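Alginate lyase (Aplysia kurodai, PDB 5GMT) is an alginate lyase of polysaccharide lyase family 14, cleaving the glycosidic bonds of alginate with a preference for polymannuronate. Local coordinates at residues G182-M187 and V210-Q215. Sequence-based numbering, arbitrary orientation.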
# COMPACT_ATOMS: atom_id res chain seq x y z
N GLY A 182 10.49 -10.79 1.14
CA GLY A 182 11.80 -11.07 0.58
C GLY A 182 11.79 -11.51 -0.87
O GLY A 182 12.85 -11.65 -1.48
N LYS A 183 10.60 -11.72 -1.43
CA LYS A 183 10.49 -12.13 -2.83
C LYS A 183 10.75 -10.97 -3.77
O LYS A 183 11.04 -11.16 -4.95
CB LYS A 183 9.12 -12.74 -3.10
CG LYS A 183 8.93 -14.06 -2.35
CD LYS A 183 7.97 -14.98 -3.07
CE LYS A 183 7.82 -16.30 -2.32
NZ LYS A 183 9.12 -17.03 -2.18
N PHE A 184 10.63 -9.76 -3.25
CA PHE A 184 11.11 -8.57 -3.95
C PHE A 184 11.79 -7.70 -2.92
O PHE A 184 11.61 -7.90 -1.73
CB PHE A 184 9.97 -7.82 -4.67
CG PHE A 184 8.74 -7.60 -3.82
CD1 PHE A 184 7.76 -8.58 -3.73
CD2 PHE A 184 8.57 -6.42 -3.12
CE1 PHE A 184 6.63 -8.38 -2.96
CE2 PHE A 184 7.43 -6.21 -2.34
CZ PHE A 184 6.47 -7.19 -2.26
N ARG A 185 12.60 -6.74 -3.36
CA ARG A 185 13.38 -5.95 -2.43
C ARG A 185 13.51 -4.53 -2.94
O ARG A 185 13.56 -4.30 -4.15
CB ARG A 185 14.78 -6.57 -2.21
CG ARG A 185 15.67 -5.79 -1.23
CD ARG A 185 17.01 -6.47 -0.94
NE ARG A 185 16.92 -7.44 0.15
CZ ARG A 185 17.96 -7.95 0.81
NH1 ARG A 185 19.20 -7.58 0.50
NH2 ARG A 185 17.77 -8.83 1.78
N PHE A 186 13.53 -3.59 -2.01
CA PHE A 186 13.68 -2.18 -2.32
C PHE A 186 15.13 -1.76 -2.13
O PHE A 186 15.80 -2.22 -1.20
CB PHE A 186 12.75 -1.35 -1.45
CG PHE A 186 11.32 -1.75 -1.57
CD1 PHE A 186 10.62 -1.51 -2.76
CD2 PHE A 186 10.66 -2.36 -0.53
CE1 PHE A 186 9.29 -1.88 -2.89
CE2 PHE A 186 9.33 -2.74 -0.65
CZ PHE A 186 8.64 -2.50 -1.83
N MET A 187 15.60 -0.88 -3.01
CA MET A 187 16.99 -0.43 -2.98
C MET A 187 17.09 1.05 -2.65
O MET A 187 16.35 1.86 -3.20
CB MET A 187 17.66 -0.70 -4.33
CG MET A 187 17.59 -2.14 -4.77
SD MET A 187 18.51 -2.43 -6.29
CE MET A 187 20.19 -2.20 -5.71
N VAL A 210 -3.24 -11.76 -5.28
CA VAL A 210 -2.53 -10.50 -5.39
C VAL A 210 -1.18 -10.76 -6.07
O VAL A 210 -0.41 -11.63 -5.65
CB VAL A 210 -2.29 -9.84 -4.02
CG1 VAL A 210 -1.59 -8.50 -4.18
CG2 VAL A 210 -3.62 -9.65 -3.26
N LYS A 211 -0.90 -10.01 -7.13
CA LYS A 211 0.39 -10.10 -7.80
C LYS A 211 1.09 -8.76 -7.68
O LYS A 211 0.55 -7.73 -8.11
CB LYS A 211 0.21 -10.50 -9.28
CG LYS A 211 1.53 -10.59 -10.05
CD LYS A 211 1.32 -10.85 -11.54
CE LYS A 211 2.67 -10.96 -12.24
NZ LYS A 211 2.54 -11.18 -13.71
N ILE A 212 2.27 -8.77 -7.08
CA ILE A 212 3.05 -7.56 -6.93
C ILE A 212 4.32 -7.67 -7.76
O ILE A 212 5.02 -8.68 -7.68
CB ILE A 212 3.41 -7.33 -5.45
CG1 ILE A 212 2.14 -7.03 -4.63
CG2 ILE A 212 4.45 -6.22 -5.32
CD1 ILE A 212 2.41 -6.96 -3.14
N CYS A 213 4.59 -6.65 -8.56
CA CYS A 213 5.85 -6.61 -9.30
C CYS A 213 6.57 -5.34 -8.89
O CYS A 213 5.96 -4.28 -8.77
CB CYS A 213 5.62 -6.64 -10.81
SG CYS A 213 4.92 -8.18 -11.41
N VAL A 214 7.87 -5.45 -8.66
CA VAL A 214 8.67 -4.28 -8.31
C VAL A 214 9.89 -4.26 -9.21
O VAL A 214 10.52 -5.29 -9.43
CB VAL A 214 9.11 -4.31 -6.82
CG1 VAL A 214 10.07 -3.18 -6.50
CG2 VAL A 214 7.89 -4.29 -5.88
N GLN A 215 10.21 -3.09 -9.76
CA GLN A 215 11.42 -2.96 -10.56
C GLN A 215 12.18 -1.71 -10.18
O GLN A 215 11.71 -0.59 -10.38
CB GLN A 215 11.09 -2.93 -12.06
CG GLN A 215 12.33 -2.88 -12.93
CD GLN A 215 12.04 -3.18 -14.38
OE1 GLN A 215 10.97 -2.87 -14.89
NE2 GLN A 215 13.01 -3.82 -15.05
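Two methyl-bearing side chains of strand 208-216, Ile212 and Val214, receive the Phe184 ring of the loop 182-187. Ile212 CG2 lies over one face of that ring in a CH-pi contact, 4.1 Å from the Phe184 ring centroid and 23° off its normal, displaced toward the CE1-CZ rim. Val214 CG2 meets the other end obliquely, coming to 3.6 Å from Phe184 CD2. The second branch, Val214 CG1, which stands anti to the backbone N, reaches 3.9 Å from Phe186 CE1, so Val214 bridges the two rings, with CG2 mainly on Phe184 and CG1 on Phe186. Phe186 CZ in turn sits at the edge of the Phe184 ring, in its plane. No hydrogen bond joins the segments; the contact is buried and apolar. In this concanavalin-like beta-sandwich, the loop between strands 177-179 and 191-199 thus packs on the inward side of strand 208-216, where Ile212 also touches Leu141 of the facing sheet. Backbone hydrogen bonds of Phe184 to Gly149 and of Phe186 to Gly147 fix the loop, while Arg185 leaves the backbone away from the strand, and its NE forms a salt bridge with Asp148 OD1. On the strand's other side, Cys213 forms a disulfide with Cys223.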